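Local atomic coordinates of hydrogenase maturation factor (Thermoanaerobacter tengcongensis, PDB entry 3VTH), a protein that probably catalyses the ATP-dependent transfer of the carbamoyl group of carbamoyl phosphate to the C-terminal cysteine of HypE during [NiFe]-hydrogenase maturation. Residues Val20-Val29 and Val42-Ile51; Ser98-Val107 and Ile145-Arg153. All coordinates share one frame; numbering follows the deposited sequence.

Interaction 1: Val20-Val29 and Val42-Ile51; sequences VQGVGFRPFV and VYNNSSGLYI. With PO4 (phosphate ion), chain E.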
# COMPACT_ATOMS: atom_id res chain seq x y z
N VAL A 20 -6.08 8.30 18.13
CA VAL A 20 -6.41 8.26 19.56
C VAL A 20 -7.91 8.06 19.78
O VAL A 20 -8.39 8.17 20.92
CB VAL A 20 -5.89 9.53 20.27
CG1 VAL A 20 -4.36 9.63 20.19
CG2 VAL A 20 -6.54 10.80 19.67
N GLN A 21 -8.65 7.77 18.71
CA GLN A 21 -10.10 7.50 18.80
C GLN A 21 -10.36 6.14 18.17
O GLN A 21 -9.62 5.73 17.26
CB GLN A 21 -10.93 8.56 18.06
CG GLN A 21 -10.71 9.99 18.57
CD GLN A 21 -11.59 10.99 17.86
OE1 GLN A 21 -12.27 10.67 16.88
NE2 GLN A 21 -11.58 12.23 18.35
N GLY A 22 -11.38 5.45 18.67
CA GLY A 22 -11.67 4.08 18.25
C GLY A 22 -10.66 3.06 18.71
O GLY A 22 -10.50 1.98 18.09
N VAL A 23 -9.98 3.37 19.81
CA VAL A 23 -8.91 2.51 20.32
C VAL A 23 -9.20 2.14 21.77
O VAL A 23 -8.38 1.52 22.44
CB VAL A 23 -7.50 3.17 20.16
CG1 VAL A 23 -7.24 3.57 18.70
CG2 VAL A 23 -7.35 4.44 21.05
N GLY A 24 -10.39 2.50 22.25
CA GLY A 24 -10.71 2.31 23.67
C GLY A 24 -9.96 3.25 24.59
O GLY A 24 -9.70 2.92 25.76
N PHE A 25 -9.63 4.44 24.09
CA PHE A 25 -8.97 5.44 24.92
C PHE A 25 -9.87 6.01 26.03
O PHE A 25 -9.41 6.26 27.13
CB PHE A 25 -8.38 6.56 24.07
CG PHE A 25 -6.94 6.87 24.38
CD1 PHE A 25 -6.02 7.03 23.34
CD2 PHE A 25 -6.50 7.01 25.70
CE1 PHE A 25 -4.67 7.34 23.61
CE2 PHE A 25 -5.15 7.33 25.99
CZ PHE A 25 -4.24 7.49 24.94
N ARG A 26 -11.15 6.20 25.73
CA ARG A 26 -12.08 6.70 26.75
C ARG A 26 -12.23 5.72 27.92
O ARG A 26 -12.01 6.13 29.06
CB ARG A 26 -13.42 7.13 26.14
CG ARG A 26 -13.30 8.46 25.35
CD ARG A 26 -14.53 8.75 24.53
NE ARG A 26 -14.66 7.84 23.38
CZ ARG A 26 -15.68 7.84 22.52
NH1 ARG A 26 -16.68 8.73 22.66
NH2 ARG A 26 -15.69 6.97 21.51
N PRO A 27 -12.54 4.43 27.66
CA PRO A 27 -12.60 3.50 28.80
C PRO A 27 -11.26 3.32 29.54
O PRO A 27 -11.27 3.20 30.76
CB PRO A 27 -13.07 2.17 28.18
CG PRO A 27 -12.90 2.32 26.70
CD PRO A 27 -13.06 3.80 26.42
N PHE A 28 -10.15 3.30 28.80
CA PHE A 28 -8.82 3.25 29.39
C PHE A 28 -8.62 4.42 30.39
O PHE A 28 -8.22 4.21 31.53
CB PHE A 28 -7.76 3.28 28.27
CG PHE A 28 -6.33 3.36 28.77
CD1 PHE A 28 -5.55 4.47 28.50
CD2 PHE A 28 -5.77 2.32 29.51
CE1 PHE A 28 -4.23 4.56 28.96
CE2 PHE A 28 -4.45 2.40 29.97
CZ PHE A 28 -3.68 3.52 29.69
N VAL A 29 -8.92 5.64 29.96
CA VAL A 29 -8.73 6.83 30.81
C VAL A 29 -9.64 6.75 32.03
O VAL A 29 -9.21 7.04 33.14
CB VAL A 29 -8.93 8.14 30.00
CG1 VAL A 29 -9.19 9.36 30.91
CG2 VAL A 29 -7.71 8.37 29.09
N VAL A 42 -13.61 12.89 30.50
CA VAL A 42 -12.91 12.58 29.26
C VAL A 42 -13.94 12.51 28.13
O VAL A 42 -15.07 12.07 28.34
CB VAL A 42 -12.07 11.27 29.36
CG1 VAL A 42 -12.95 10.04 29.65
CG2 VAL A 42 -11.22 11.03 28.07
N TYR A 43 -13.54 12.96 26.94
CA TYR A 43 -14.38 12.87 25.77
C TYR A 43 -13.56 12.98 24.49
O TYR A 43 -12.46 13.54 24.49
CB TYR A 43 -15.51 13.92 25.78
CG TYR A 43 -15.07 15.38 25.81
CD1 TYR A 43 -14.99 16.08 27.02
CD2 TYR A 43 -14.78 16.07 24.63
CE1 TYR A 43 -14.60 17.43 27.05
CE2 TYR A 43 -14.38 17.42 24.65
CZ TYR A 43 -14.30 18.09 25.87
OH TYR A 43 -13.92 19.39 25.90
N ASN A 44 -14.10 12.42 23.42
CA ASN A 44 -13.55 12.59 22.08
C ASN A 44 -13.95 13.95 21.55
O ASN A 44 -15.11 14.33 21.63
CB ASN A 44 -14.11 11.52 21.14
CG ASN A 44 -13.37 10.20 21.26
OD1 ASN A 44 -13.65 9.26 20.53
ND2 ASN A 44 -12.41 10.13 22.20
N ASN A 45 -12.99 14.70 21.03
CA ASN A 45 -13.35 15.96 20.38
C ASN A 45 -12.88 15.90 18.94
O ASN A 45 -12.43 14.85 18.50
CB ASN A 45 -12.86 17.19 21.16
CG ASN A 45 -11.35 17.34 21.18
OD1 ASN A 45 -10.63 16.63 20.49
ND2 ASN A 45 -10.88 18.30 21.97
N SER A 46 -13.00 16.98 18.18
CA SER A 46 -12.69 16.88 16.77
C SER A 46 -11.18 16.84 16.48
O SER A 46 -10.79 16.61 15.35
CB SER A 46 -13.45 17.91 15.93
OG SER A 46 -13.31 19.23 16.45
N SER A 47 -10.35 17.03 17.50
CA SER A 47 -8.91 17.06 17.28
C SER A 47 -8.18 15.90 17.96
O SER A 47 -6.96 15.73 17.78
CB SER A 47 -8.32 18.44 17.64
OG SER A 47 -8.26 18.59 19.04
N GLY A 48 -8.93 15.09 18.69
CA GLY A 48 -8.39 13.93 19.35
C GLY A 48 -9.10 13.55 20.64
O GLY A 48 -10.32 13.28 20.65
N LEU A 49 -8.34 13.53 21.72
CA LEU A 49 -8.86 13.16 23.02
C LEU A 49 -8.64 14.31 23.98
O LEU A 49 -7.56 14.90 24.02
CB LEU A 49 -8.21 11.86 23.51
CG LEU A 49 -8.77 11.31 24.83
CD1 LEU A 49 -10.09 10.58 24.61
CD2 LEU A 49 -7.75 10.42 25.49
N TYR A 50 -9.70 14.65 24.72
CA TYR A 50 -9.68 15.70 25.72
C TYR A 50 -9.93 15.13 27.12
O TYR A 50 -10.90 14.37 27.35
CB TYR A 50 -10.76 16.73 25.37
CG TYR A 50 -10.86 17.91 26.32
CD1 TYR A 50 -11.48 17.78 27.55
CD2 TYR A 50 -10.34 19.15 25.95
CE1 TYR A 50 -11.59 18.88 28.41
CE2 TYR A 50 -10.43 20.24 26.80
CZ TYR A 50 -11.06 20.10 28.03
OH TYR A 50 -11.15 21.18 28.86
N ILE A 51 -9.08 15.53 28.06
CA ILE A 51 -9.16 15.06 29.45
C ILE A 51 -9.03 16.24 30.41
O ILE A 51 -8.20 17.13 30.19
CB ILE A 51 -8.01 14.06 29.78
CG1 ILE A 51 -8.05 12.83 28.86
CG2 ILE A 51 -8.09 13.59 31.25
CD1 ILE A 51 -6.71 12.08 28.80
P PO4 E . -12.40 5.36 21.88
O1 PO4 E . -12.67 3.93 21.50
O2 PO4 E . -10.92 5.63 21.89
O3 PO4 E . -13.04 6.26 20.86
O4 PO4 E . -12.97 5.64 23.26
O HOH W 1 -16.86 11.36 24.04
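Arg-26 and Asn-44 lie flat against each other beside a bound phosphate, at the predicted active site of the acylphosphatase domain, where a loop and the start of helix 25-35 cradle the anion. The Asn-44 amide covers one face of the guanidinium, the two planes 23° apart, and the phosphate sits at the guanidinium edge. There Arg-26 NE reaches phosphate O4 at 2.8 Å while NH2 reaches O3; the bend at chi3 (-71°) turns the head group back toward the beginning of its own helix, where the ion lies. Five consecutive backbone N-H groups, from Gly-22 to Arg-26, complete the grip: Gly-24 N bonds to phosphate O1 at 2.8 Å, and Val-23 N and Phe-25 N share O2. Gly-22 and Gly-24 suit this loop because both adopt positive phi, and the helix start would further stabilise the negative charge.

A second shell fixes the pair. Arg-26 NH1 forms a salt bridge with Asp-152 and shares a water with the backbone N of Asn-44. On the Asn-44 face turned from the arginine, the amide of Gln-21 stacks almost parallel. Its NE2 donates to Gly-48 O at 2.8 Å (163°) and weakly to Asn-45 O, anchoring the loop to the hairpin of strands 39-45 and 48-55. The hairpin turn is itself held by an Asx turn, Ser-47 N to Asn-45 OD1.

Below the polar layer, helix packs on sheet. Leu-49 CD2 makes a CH-pi contact over the Phe-25 ring, 4.0 Å from its centroid, and Val-29 wedges CG1 against Val-42 while its CG2 meets Ile-51 CD1 tip to tip. Gly-48, lacking a side chain, lets Val-20 CG2 come within 3.6 Å of its CA.

Interaction 2: Ser98-Val107 and Ile145-Arg153; sequences SKEDGGFVPV and IIEDIPYDR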
# COMPACT_ATOMS: atom_id res chain seq x y z
N SER A 98 -19.23 13.45 23.07
CA SER A 98 -18.20 14.00 22.18
C SER A 98 -18.52 15.45 21.77
O SER A 98 -19.68 15.84 21.71
CB SER A 98 -18.07 13.13 20.94
OG SER A 98 -17.57 11.86 21.29
N LYS A 99 -17.49 16.23 21.47
CA LYS A 99 -17.69 17.63 21.06
C LYS A 99 -17.02 17.91 19.71
O LYS A 99 -15.88 17.52 19.48
CB LYS A 99 -17.16 18.60 22.13
CG LYS A 99 -17.77 18.39 23.52
CD LYS A 99 -17.38 19.53 24.49
CE LYS A 99 -18.31 19.61 25.70
NZ LYS A 99 -18.45 18.32 26.44
N GLU A 100 -17.76 18.58 18.83
CA GLU A 100 -17.25 19.03 17.53
C GLU A 100 -16.85 20.50 17.65
O GLU A 100 -17.71 21.37 17.76
CB GLU A 100 -18.31 18.81 16.43
CG GLU A 100 -18.07 19.56 15.11
CD GLU A 100 -16.80 19.12 14.41
OE1 GLU A 100 -16.75 17.97 13.92
OE2 GLU A 100 -15.85 19.93 14.34
N ASP A 101 -15.56 20.77 17.66
CA ASP A 101 -14.97 22.08 17.88
C ASP A 101 -14.14 22.50 16.67
O ASP A 101 -13.24 23.27 16.78
CB ASP A 101 -14.06 22.00 19.11
CG ASP A 101 -13.65 23.35 19.68
OD1 ASP A 101 -14.29 24.36 19.41
OD2 ASP A 101 -12.68 23.40 20.44
N GLY A 102 -14.45 21.96 15.52
CA GLY A 102 -13.74 22.29 14.31
C GLY A 102 -12.30 21.86 14.04
O GLY A 102 -11.72 22.33 13.10
N GLY A 103 -11.70 20.98 14.79
CA GLY A 103 -10.37 20.56 14.38
C GLY A 103 -10.38 19.39 13.39
O GLY A 103 -11.29 19.23 12.63
N PHE A 104 -9.35 18.59 13.43
CA PHE A 104 -9.30 17.37 12.65
C PHE A 104 -8.50 16.34 13.39
O PHE A 104 -7.70 16.66 14.20
CB PHE A 104 -8.70 17.60 11.27
CG PHE A 104 -7.25 17.87 11.30
CD1 PHE A 104 -6.78 19.07 11.72
CD2 PHE A 104 -6.36 16.91 10.96
CE1 PHE A 104 -5.46 19.31 11.78
CE2 PHE A 104 -5.05 17.15 11.01
CZ PHE A 104 -4.59 18.36 11.43
N VAL A 105 -8.77 15.08 13.10
CA VAL A 105 -8.13 13.99 13.81
C VAL A 105 -7.88 12.83 12.85
O VAL A 105 -8.72 12.53 11.99
CB VAL A 105 -8.97 13.54 15.05
CG1 VAL A 105 -10.35 13.06 14.62
CG2 VAL A 105 -8.24 12.44 15.85
N PRO A 106 -6.72 12.17 12.98
CA PRO A 106 -6.49 10.95 12.20
C PRO A 106 -7.55 9.87 12.51
O PRO A 106 -8.19 9.91 13.58
CB PRO A 106 -5.12 10.49 12.68
CG PRO A 106 -4.42 11.78 13.04
CD PRO A 106 -5.49 12.63 13.67
N VAL A 107 -7.72 8.93 11.58
CA VAL A 107 -8.66 7.82 11.69
C VAL A 107 -7.88 6.50 11.67
O VAL A 107 -6.95 6.33 10.86
CB VAL A 107 -9.72 7.87 10.55
CG1 VAL A 107 -10.51 6.54 10.42
CG2 VAL A 107 -10.72 9.03 10.80
N ILE A 145 -15.88 1.59 8.11
CA ILE A 145 -17.26 1.86 8.55
C ILE A 145 -17.48 3.24 9.18
O ILE A 145 -18.56 3.53 9.67
CB ILE A 145 -17.77 0.76 9.51
CG1 ILE A 145 -16.96 0.74 10.81
CG2 ILE A 145 -17.75 -0.64 8.78
CD1 ILE A 145 -17.60 -0.10 11.90
N ILE A 146 -16.46 4.10 9.13
CA ILE A 146 -16.53 5.43 9.76
C ILE A 146 -17.04 6.47 8.75
O ILE A 146 -16.47 6.61 7.66
CB ILE A 146 -15.16 5.83 10.40
CG1 ILE A 146 -14.92 5.01 11.68
CG2 ILE A 146 -15.09 7.35 10.73
CD1 ILE A 146 -13.44 5.00 12.16
N GLU A 147 -18.11 7.19 9.10
CA GLU A 147 -18.68 8.20 8.22
C GLU A 147 -18.13 9.59 8.51
O GLU A 147 -18.14 10.45 7.64
CB GLU A 147 -20.20 8.25 8.38
CG GLU A 147 -20.91 6.93 8.16
CD GLU A 147 -22.40 7.03 8.42
OE1 GLU A 147 -22.85 8.03 9.02
OE2 GLU A 147 -23.13 6.11 8.03
N ASP A 148 -17.69 9.82 9.75
CA ASP A 148 -17.40 11.15 10.25
C ASP A 148 -16.76 10.99 11.61
O ASP A 148 -16.82 9.91 12.21
CB ASP A 148 -18.70 11.96 10.38
CG ASP A 148 -18.49 13.48 10.42
OD1 ASP A 148 -17.36 13.97 10.18
OD2 ASP A 148 -19.47 14.19 10.69
N ILE A 149 -16.14 12.07 12.10
CA ILE A 149 -15.54 12.11 13.43
C ILE A 149 -16.23 13.25 14.17
O ILE A 149 -16.92 14.03 13.52
CB ILE A 149 -13.99 12.31 13.37
CG1 ILE A 149 -13.60 13.61 12.63
CG2 ILE A 149 -13.36 11.11 12.72
CD1 ILE A 149 -13.69 14.89 13.47
N PRO A 150 -16.08 13.34 15.52
CA PRO A 150 -15.38 12.47 16.45
C PRO A 150 -15.96 11.06 16.41
O PRO A 150 -17.18 10.90 16.29
CB PRO A 150 -15.65 13.11 17.82
CG PRO A 150 -15.97 14.50 17.55
CD PRO A 150 -16.64 14.53 16.19
N TYR A 151 -15.08 10.07 16.50
CA TYR A 151 -15.49 8.66 16.46
C TYR A 151 -16.49 8.36 17.57
O TYR A 151 -16.25 8.66 18.74
CB TYR A 151 -14.27 7.75 16.55
CG TYR A 151 -14.58 6.27 16.67
CD1 TYR A 151 -14.59 5.64 17.91
CD2 TYR A 151 -14.84 5.50 15.53
CE1 TYR A 151 -14.86 4.27 18.03
CE2 TYR A 151 -15.10 4.13 15.63
CZ TYR A 151 -15.10 3.53 16.88
OH TYR A 151 -15.35 2.18 16.99
N ASP A 152 -17.64 7.80 17.18
CA ASP A 152 -18.66 7.30 18.09
C ASP A 152 -19.51 6.35 17.26
O ASP A 152 -19.56 6.46 16.05
CB ASP A 152 -19.56 8.44 18.58
CG ASP A 152 -19.03 9.11 19.83
OD1 ASP A 152 -18.63 8.40 20.78
OD2 ASP A 152 -19.02 10.35 19.86
N ARG A 153 -20.22 5.43 17.92
CA ARG A 153 -21.09 4.47 17.21
C ARG A 153 -22.04 5.15 16.22
O ARG A 153 -22.25 4.65 15.12
CB ARG A 153 -21.91 3.66 18.23
CG ARG A 153 -22.58 2.39 17.64
CD ARG A 153 -23.53 1.84 18.71
NE ARG A 153 -24.17 0.57 18.37
CZ ARG A 153 -23.70 -0.63 18.73
NH1 ARG A 153 -22.54 -0.74 19.39
NH2 ARG A 153 -24.38 -1.72 18.42
O HOH W 2 -20.97 11.39 22.16
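The carboxylate of Asp-152 meets Ser-98 near its own plane: Ser-98 OG donates to Asp-152 OD2 from the syn side, 18° out of the plane, over a short 2.5 Å, its OD1 being taken up by Arg-26. Nearby, the Tyr-151 ring takes Ile-146 CG1 at its edge, in plane, and its side chain approaches the bound phosphate. These groups belong to two irregular loops, one leading out of the acylphosphatase sheet after strand 93-95, the other running between the two Cys4 zinc sites, so that the contact ties the zinc-finger part of the chain to the acylphosphatase domain.

A water bridges the polar end, accepting from Ser-98 N at 2.8 Å and donating to Asp-152 OD2. Serine suits the position, being small enough to pack its CB against Pro-150 CB while its hydroxyl serves the carboxylate. Pro-150 follows a cis peptide bond and lays its ring along the other loop, with CG 3.6 Å from Lys-99 O.

Beyond the proline the contact becomes apolar. Ile-149 has CG1 wedged between its backbone N and carbonyl carbon (chi1 58°), which spreads its branches over two valines: CG1 lies 3.9 Å from Val-105 CG1, and CG2 touches Val-107 CG2. The other branch of Val-107, CG1, meets Ile-146 CD1 tip to tip at 3.7 Å. Branched aliphatic residues fill this buried seam well: Val-107 and Ile-149 each send their two branches to different neighbours.

At the exposed bend of 98-107, Glu-100 crosses Pro-150 at about a right angle. Its OE1 pairs with Arg-451, which also forms a salt bridge with Asp-148, so that one arginine links both loops. Gly-102, at positive phi, closes the bend by donating its backbone N to Glu-100 OE2 at 2.7 Å.

In the fold
The two contacts follow each other along the chain: interaction 1 is complete before the chain enters interaction 2, and their centres lie about 10 Å apart. Interaction 1 belongs to the five-stranded acylphosphatase sheet and helix 25-35; interaction 2 begins just after strand 93-95, the edge strand beside 39-45, and brings back a loop from between the zinc sites. They join directly: Arg-26 NH1 to Asp-152 OD1 at 2.7 Å, and probably Gln-21 OE1 to Tyr-151 N at 2.9 Å. The loop 145-153, lying between the two zinc sites in sequence, thus contributes Asp-152 and Tyr-151 to the surroundings of the predicted acylphosphatase site.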